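Local coordinates for protein iminosuccinate reductase (Paracoccus denitrificans, PDB 6RQA) that reduces iminosuccinate to L-aspartate with NADH, regenerating the amino group donor for the first step of the beta-hydroxyaspartate cycle in glyoxylate assimilation, at residues Glu63-His67 against Glu68-Tyr72; Gly124-Leu127 against Thr128-Thr132; Thr219-Phe222 against Ser223-Met227. All coordinates share one frame; numbering follows the deposited sequence.

How the contacts relate
Contact 1 is the most peripheral: a hairpin turn about 23 Å from the centre of the chain, tied by backbone bonds and edged by charged groups, one of which holds a terbium(III) ion. Contact 2, the most central at about 8 Å from that centre, covers the first two turns of helix 125-143, where threonine hydroxyls fold back on backbone carbonyls and leucines pack against other helices. Contact 3, a loop of the parallel nucleotide-binding sheet, has one leucine methyl set beside two hydroxyls as its side-chain contact. Contact 2 meets the nicotinamide of NAD, contact 3 mainly the adenosine part of the same molecule, with nearest atoms about 9 Å apart; contact 1 touches neither of the other contacts.

Contact 1. Residues Glu63-His67 against Glu68-Tyr72; sequences EAIGH and EDALY. With TB (terbium(III) ion), chain D.
Glu-63 N donates to Tyr-72 O at 2.6 Å, and Tyr-72 N returns a nearly straight bond (178°) to Glu-63 O. These two bonds make Glu-63 and Tyr-72 the antiparallel hydrogen-bonded pair that closes the loop end of a beta hairpin. At its tip, His-67 to Ala-70 form a type I' turn; there Ala-70 N reaches His-67 O at 3.1 Å. The His-67 ring and the Glu-68 chain lie side by side, ring and carboxylate planes 83° apart, with Glu-68 CG 3.6 Å from His-67 CD2. Their polar ends go elsewhere: Glu-68 forms a salt bridge with Lys-98, and His-67 NE2 bonds Asp-114 of the second subunit. Within the turn, Asp-69 binds the terbium(III) ion through both carboxylate oxygens, OD2 at 2.3 Å. With chi1 of Ile-65 at 65°, CG1 carries CD1 to Ala-70 CB while CG2 turns to Tyr-72 CB, each pair 4.1 Å apart. Phe-111 of the second subunit meets the Tyr-72 ring edge-to-face. The hairpin joins strand 55-64, outermost of its sheet within this chain, to strand 71-79, which pairs next with strand 84-92.

Contact 2. Residues Gly124-Leu127 against Thr128-Thr132; sequences GNLL and TALRT. With NAD (nicotinamide-adenine-dinucleotide), chain C.
The guanidinium of Arg-131 carries the methyl CG2 of Thr-128 over one face, 4.0 Å above its plane and shifted toward the rim, while the nicotinamide carboxamide of NAD stands at its edge, Arg-131 NH2 lying 3.2 Å from NAD O7N. Both residues belong to the opening turns of helix 125-143. Arg-131 binds NAD, and its NE is paired with Asp-319. Gly-124 O, just before the helix, takes two bonds from Thr-128: its N at 3.0 Å and its OG1 at 2.6 Å, from opposite faces of the carbonyl plane. Having OG1 beside the backbone N (chi1 -58°) is what lets the hydroxyl reach back one turn. The same OG1 is hydrogen-bonded to Lys-88, probably the catalytic proton donor/acceptor, so this turn may position that amine. Regular helical bonds follow, Leu-130 N to Leu-126 O and the straighter Arg-131 N to Leu-127 O (173°). On the helix flank, Leu-126 CG and Leu-130 CD1 meet at 4.0 Å where the two side chains cross, with Phe-162 of helix 158-170 against both; Leu-127 instead packs on helix 316-333. One turn on, the pattern repeats: Thr-132 OG1 bonds Thr-128 O at 2.6 Å and also sits 3.2 Å from NAD C4N, the nicotinamide carbon that exchanges hydride.

Contact 3. Residues Thr219-Phe222 against Ser223-Met227; sequences TSSF and SPLLM. With NAD (nicotinamide-adenine-dinucleotide), chain C.
The contact between side chains is van der Waals: Leu-225 CD1 lies 3.7 Å from Thr-219 OG1, the two side chains reaching toward each other tip to tip, and 3.8 Å from Ser-221 OG. With chi1 70° in Thr-219 and 39° in Ser-221, both hydroxyls sit between their own backbone N and carbonyl carbon and turn to the side where Leu-225 CD1 lies. Several polar bonds of this loop run to strand 248-250: Ser-221 OG bonds Gln-248 O, Thr-219 N bonds Glu-249 OE2, and the backbones of Ser-221 and Leu-225 pair with Gln-248 and Glu-249. The loop follows strand 214-217 of a parallel Rossmann-type sheet, the nucleotide-binding half of the protein, and leads into the short, weakly bonded strand 224-226 after a corner at Ser-223. Toward the cofactor, a backbone N-H serves: Ser-220 N donates to NAD O4B, the adenosine ribose ring oxygen, at 3.1 Å and 169°. Other atoms lie close to NAD without a bond assigned. Ser-221 CB stands 3.4 Å from the adenine carbon NAD C2A, and the Ser-220 side chain lies by NAD O3D of the nicotinamide ribose.

Contact 1. Residues Glu63-His67 against Glu68-Tyr72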
# COMPACT_ATOMS: atom_id res chain seq x y z
N GLU A 63 -3.35 2.17 8.91
CA GLU A 63 -3.23 1.25 10.03
C GLU A 63 -2.51 1.91 11.19
O GLU A 63 -1.49 2.59 11.01
CB GLU A 63 -2.47 -0.01 9.60
CG GLU A 63 -3.16 -0.81 8.51
CD GLU A 63 -4.43 -1.48 9.01
OE1 GLU A 63 -4.40 -2.06 10.11
OE2 GLU A 63 -5.45 -1.43 8.29
N ALA A 64 -3.05 1.71 12.39
CA ALA A 64 -2.35 2.05 13.63
C ALA A 64 -1.54 0.82 14.03
O ALA A 64 -2.05 -0.08 14.70
CB ALA A 64 -3.33 2.48 14.71
N ILE A 65 -0.28 0.79 13.61
CA ILE A 65 0.56 -0.39 13.79
C ILE A 65 0.87 -0.71 15.24
O ILE A 65 1.36 -1.80 15.53
CB ILE A 65 1.88 -0.24 13.00
CG1 ILE A 65 2.71 0.91 13.59
CG2 ILE A 65 1.60 0.01 11.53
CD1 ILE A 65 4.03 1.12 12.88
N GLY A 66 0.60 0.22 16.16
CA GLY A 66 0.84 -0.01 17.57
C GLY A 66 2.24 0.32 18.04
O GLY A 66 2.50 0.26 19.25
N HIS A 67 3.15 0.68 17.13
CA HIS A 67 4.53 1.00 17.47
C HIS A 67 4.71 2.51 17.37
O HIS A 67 4.44 3.10 16.33
CB HIS A 67 5.50 0.28 16.54
CG HIS A 67 6.94 0.46 16.90
ND1 HIS A 67 7.55 -0.28 17.89
CD2 HIS A 67 7.88 1.29 16.41
CE1 HIS A 67 8.82 0.10 18.00
NE2 HIS A 67 9.04 1.05 17.11
N GLU A 68 5.17 3.12 18.47
CA GLU A 68 5.40 4.56 18.54
C GLU A 68 4.13 5.36 18.26
O GLU A 68 4.20 6.51 17.81
CB GLU A 68 6.53 5.00 17.60
CG GLU A 68 7.92 4.50 17.98
CD GLU A 68 8.56 5.32 19.08
OE1 GLU A 68 9.72 5.03 19.44
OE2 GLU A 68 7.91 6.26 19.60
N ASP A 69 2.97 4.76 18.52
CA ASP A 69 1.67 5.39 18.28
C ASP A 69 1.51 5.85 16.83
O ASP A 69 0.79 6.80 16.54
CB ASP A 69 1.44 6.58 19.23
CG ASP A 69 1.45 6.17 20.68
OD1 ASP A 69 0.85 5.12 21.01
OD2 ASP A 69 2.08 6.89 21.49
N ALA A 70 2.18 5.16 15.91
CA ALA A 70 2.27 5.61 14.54
C ALA A 70 1.02 5.24 13.74
O ALA A 70 0.36 4.23 14.00
CB ALA A 70 3.50 5.02 13.86
N LEU A 71 0.71 6.08 12.76
CA LEU A 71 -0.33 5.82 11.77
C LEU A 71 0.36 5.65 10.42
O LEU A 71 1.02 6.57 9.93
CB LEU A 71 -1.35 6.96 11.71
CG LEU A 71 -2.54 6.91 12.67
CD1 LEU A 71 -3.36 5.65 12.43
CD2 LEU A 71 -2.09 7.00 14.12
N TYR A 72 0.22 4.47 9.82
CA TYR A 72 0.92 4.12 8.60
C TYR A 72 -0.04 3.51 7.59
O TYR A 72 -0.96 2.78 7.97
CB TYR A 72 2.08 3.14 8.90
CG TYR A 72 2.88 2.74 7.68
CD1 TYR A 72 3.79 3.61 7.11
CD2 TYR A 72 2.72 1.49 7.11
CE1 TYR A 72 4.53 3.25 6.00
CE2 TYR A 72 3.46 1.11 6.00
CZ TYR A 72 4.36 2.00 5.45
OH TYR A 72 5.09 1.63 4.35
TB TB D . 1.65 5.83 23.51

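Contact 2. Residues Gly124-Leu127 against Thr128-Thr132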
# COMPACT_ATOMS: atom_id res chain seq x y z
N GLY A 124 8.27 12.90 0.06
CA GLY A 124 6.88 13.33 0.04
C GLY A 124 6.47 14.33 1.10
O GLY A 124 5.32 14.77 1.11
N ASN A 125 7.40 14.72 1.98
CA ASN A 125 7.05 15.66 3.04
C ASN A 125 6.64 17.01 2.47
O ASN A 125 5.49 17.45 2.63
CB ASN A 125 8.22 15.81 4.01
CG ASN A 125 8.44 14.58 4.86
OD1 ASN A 125 7.55 13.75 5.01
ND2 ASN A 125 9.63 14.46 5.44
N LEU A 126 7.56 17.68 1.78
CA LEU A 126 7.24 18.98 1.19
C LEU A 126 6.17 18.86 0.12
O LEU A 126 5.37 19.79 -0.06
CB LEU A 126 8.51 19.63 0.62
CG LEU A 126 8.34 21.03 0.02
CD1 LEU A 126 7.68 21.96 1.03
CD2 LEU A 126 9.68 21.59 -0.42
N LEU A 127 6.14 17.74 -0.60
CA LEU A 127 5.13 17.56 -1.65
C LEU A 127 3.72 17.56 -1.06
O LEU A 127 2.80 18.13 -1.65
CB LEU A 127 5.39 16.27 -2.42
CG LEU A 127 6.56 16.27 -3.41
CD1 LEU A 127 6.58 14.97 -4.21
CD2 LEU A 127 6.47 17.47 -4.35
N THR A 128 3.54 16.92 0.10
CA THR A 128 2.22 16.85 0.71
C THR A 128 1.68 18.24 1.03
O THR A 128 0.54 18.56 0.71
CB THR A 128 2.27 15.99 1.98
OG1 THR A 128 2.75 14.68 1.65
CG2 THR A 128 0.88 15.87 2.59
N ALA A 129 2.51 19.08 1.67
CA ALA A 129 2.07 20.43 2.00
C ALA A 129 1.77 21.24 0.75
O ALA A 129 0.84 22.04 0.72
CB ALA A 129 3.12 21.13 2.86
N LEU A 130 2.56 21.03 -0.31
CA LEU A 130 2.36 21.80 -1.54
C LEU A 130 1.06 21.42 -2.23
O LEU A 130 0.27 22.30 -2.61
CB LEU A 130 3.55 21.59 -2.48
CG LEU A 130 4.84 22.30 -2.07
CD1 LEU A 130 5.95 21.99 -3.06
CD2 LEU A 130 4.61 23.81 -1.97
N ARG A 131 0.80 20.12 -2.41
CA ARG A 131 -0.42 19.72 -3.10
C ARG A 131 -1.66 20.00 -2.25
O ARG A 131 -2.74 20.25 -2.79
CB ARG A 131 -0.37 18.24 -3.51
CG ARG A 131 -0.13 17.23 -2.39
CD ARG A 131 -1.42 16.80 -1.70
NE ARG A 131 -1.29 15.50 -1.04
CZ ARG A 131 -2.16 15.02 -0.16
NH1 ARG A 131 -1.96 13.83 0.39
NH2 ARG A 131 -3.22 15.74 0.19
N THR A 132 -1.51 19.97 -0.92
CA THR A 132 -2.62 20.35 -0.05
C THR A 132 -2.95 21.82 -0.21
O THR A 132 -4.13 22.20 -0.29
CB THR A 132 -2.29 20.03 1.41
OG1 THR A 132 -1.89 18.66 1.52
CG2 THR A 132 -3.50 20.27 2.30
PA NAD C . 0.34 21.35 13.02
O1A NAD C . 0.16 20.51 14.25
O2A NAD C . 1.54 22.06 12.48
O5B NAD C . -0.64 22.70 13.51
C5B NAD C . -1.76 22.18 14.11
C4B NAD C . -2.68 23.32 14.48
O4B NAD C . -3.90 22.77 14.94
C3B NAD C . -2.01 24.02 15.66
O3B NAD C . -1.23 25.01 15.08
C2B NAD C . -3.22 24.58 16.42
O2B NAD C . -3.62 25.81 15.93
C1B NAD C . -4.36 23.54 16.05
N9A NAD C . -4.58 22.58 17.14
C8A NAD C . -3.70 21.67 17.74
N7A NAD C . -4.27 20.96 18.72
C5A NAD C . -5.60 21.43 18.76
C6A NAD C . -6.72 21.09 19.57
N6A NAD C . -6.59 20.12 20.52
N1A NAD C . -7.92 21.72 19.39
C2A NAD C . -7.97 22.68 18.41
N3A NAD C . -7.00 23.11 17.57
C4A NAD C . -5.81 22.45 17.78
O3 NAD C . -0.52 20.43 12.01
PN NAD C . -0.25 20.70 10.47
O1N NAD C . -0.20 22.11 9.93
O2N NAD C . 0.60 19.52 10.15
O5D NAD C . -1.71 20.14 9.62
C5D NAD C . -2.76 20.42 10.43
C4D NAD C . -3.95 19.62 9.96
O4D NAD C . -3.89 19.52 8.52
C3D NAD C . -3.78 18.18 10.52
O3D NAD C . -5.00 17.86 11.10
C2D NAD C . -3.52 17.34 9.26
O2D NAD C . -4.16 16.11 9.25
C1D NAD C . -4.26 18.21 8.22
N1N NAD C . -3.74 17.90 6.83
C2N NAD C . -4.67 17.83 5.84
C3N NAD C . -4.27 17.54 4.54
C7N NAD C . -5.36 17.48 3.52
O7N NAD C . -5.13 17.23 2.34
N7N NAD C . -6.63 17.72 3.97
C4N NAD C . -2.92 17.33 4.26
C5N NAD C . -1.98 17.41 5.29
C6N NAD C . -2.40 17.70 6.60

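Contact 3. Residues Thr219-Phe222 against Ser223-Met227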
# COMPACT_ATOMS: atom_id res chain seq x y z
N THR A 219 -6.43 23.16 10.85
CA THR A 219 -6.16 22.79 12.23
C THR A 219 -6.41 21.30 12.45
O THR A 219 -7.17 20.66 11.73
CB THR A 219 -7.02 23.59 13.20
OG1 THR A 219 -8.39 23.17 13.09
CG2 THR A 219 -6.94 25.07 12.90
N SER A 220 -5.75 20.77 13.48
CA SER A 220 -5.99 19.40 13.94
C SER A 220 -6.85 19.49 15.19
O SER A 220 -6.38 19.38 16.33
CB SER A 220 -4.67 18.68 14.21
OG SER A 220 -4.90 17.33 14.59
N SER A 221 -8.15 19.70 14.97
CA SER A 221 -9.10 19.96 16.05
C SER A 221 -10.15 18.86 16.11
O SER A 221 -10.43 18.19 15.11
CB SER A 221 -9.78 21.32 15.86
OG SER A 221 -10.06 21.57 14.49
N PHE A 222 -10.73 18.70 17.30
CA PHE A 222 -11.78 17.71 17.54
C PHE A 222 -13.06 18.37 18.06
O PHE A 222 -13.93 17.68 18.59
CB PHE A 222 -11.29 16.65 18.52
CG PHE A 222 -9.98 16.03 18.13
CD1 PHE A 222 -9.93 14.92 17.30
CD2 PHE A 222 -8.78 16.57 18.58
CE1 PHE A 222 -8.73 14.35 16.94
CE2 PHE A 222 -7.57 16.01 18.22
CZ PHE A 222 -7.54 14.90 17.40
N SER A 223 -13.17 19.68 17.91
CA SER A 223 -14.31 20.46 18.36
C SER A 223 -14.65 21.50 17.31
O SER A 223 -13.75 22.00 16.61
CB SER A 223 -14.02 21.15 19.70
OG SER A 223 -15.02 22.10 20.03
N PRO A 224 -15.93 21.84 17.15
CA PRO A 224 -16.30 22.88 16.18
C PRO A 224 -15.72 24.23 16.57
O PRO A 224 -15.87 24.69 17.71
CB PRO A 224 -17.83 22.88 16.22
CG PRO A 224 -18.17 22.27 17.54
CD PRO A 224 -17.11 21.25 17.80
N LEU A 225 -15.04 24.87 15.62
CA LEU A 225 -14.42 26.17 15.87
C LEU A 225 -15.24 27.28 15.23
O LEU A 225 -15.83 28.11 15.93
CB LEU A 225 -12.99 26.19 15.34
CG LEU A 225 -12.06 25.09 15.86
CD1 LEU A 225 -10.68 25.21 15.23
CD2 LEU A 225 -11.97 25.13 17.38
N LEU A 226 -15.28 27.31 13.90
CA LEU A 226 -16.08 28.29 13.18
C LEU A 226 -17.55 27.90 13.28
O LEU A 226 -17.96 26.86 12.75
CB LEU A 226 -15.63 28.38 11.72
CG LEU A 226 -16.21 29.50 10.87
CD1 LEU A 226 -15.85 30.86 11.45
CD2 LEU A 226 -15.73 29.39 9.43
N MET A 227 -18.34 28.71 13.97
CA MET A 227 -19.73 28.40 14.24
C MET A 227 -20.62 28.86 13.09
O MET A 227 -20.20 29.57 12.18
CB MET A 227 -20.18 29.02 15.56
CG MET A 227 -19.38 28.54 16.76
SD MET A 227 -19.31 26.74 16.85
CE MET A 227 -21.05 26.35 17.02
PA NAD C . 0.34 21.35 13.02
O1A NAD C . 0.16 20.51 14.25
O2A NAD C . 1.54 22.06 12.48
O5B NAD C . -0.64 22.70 13.51
C5B NAD C . -1.76 22.18 14.11
C4B NAD C . -2.68 23.32 14.48
O4B NAD C . -3.90 22.77 14.94
C3B NAD C . -2.01 24.02 15.66
O3B NAD C . -1.23 25.01 15.08
C2B NAD C . -3.22 24.58 16.42
O2B NAD C . -3.62 25.81 15.93
C1B NAD C . -4.36 23.54 16.05
N9A NAD C . -4.58 22.58 17.14
C8A NAD C . -3.70 21.67 17.74
N7A NAD C . -4.27 20.96 18.72
C5A NAD C . -5.60 21.43 18.76
C6A NAD C . -6.72 21.09 19.57
N6A NAD C . -6.59 20.12 20.52
N1A NAD C . -7.92 21.72 19.39
C2A NAD C . -7.97 22.68 18.41
N3A NAD C . -7.00 23.11 17.57
C4A NAD C . -5.81 22.45 17.78
O3 NAD C . -0.52 20.43 12.01
PN NAD C . -0.25 20.70 10.47
O1N NAD C . -0.20 22.11 9.93
O2N NAD C . 0.60 19.52 10.15
O5D NAD C . -1.71 20.14 9.62
C5D NAD C . -2.76 20.42 10.43
C4D NAD C . -3.95 19.62 9.96
O4D NAD C . -3.89 19.52 8.52
C3D NAD C . -3.78 18.18 10.52
O3D NAD C . -5.00 17.86 11.10
C2D NAD C . -3.52 17.34 9.26
O2D NAD C . -4.16 16.11 9.25
C1D NAD C . -4.26 18.21 8.22
N1N NAD C . -3.74 17.90 6.83
C2N NAD C . -4.67 17.83 5.84
C3N NAD C . -4.27 17.54 4.54
C7N NAD C . -5.36 17.48 3.52
O7N NAD C . -5.13 17.23 2.34
N7N NAD C . -6.63 17.72 3.97
C4N NAD C . -2.92 17.33 4.26
C5N NAD C . -1.98 17.41 5.29
C6N NAD C . -2.40 17.70 6.60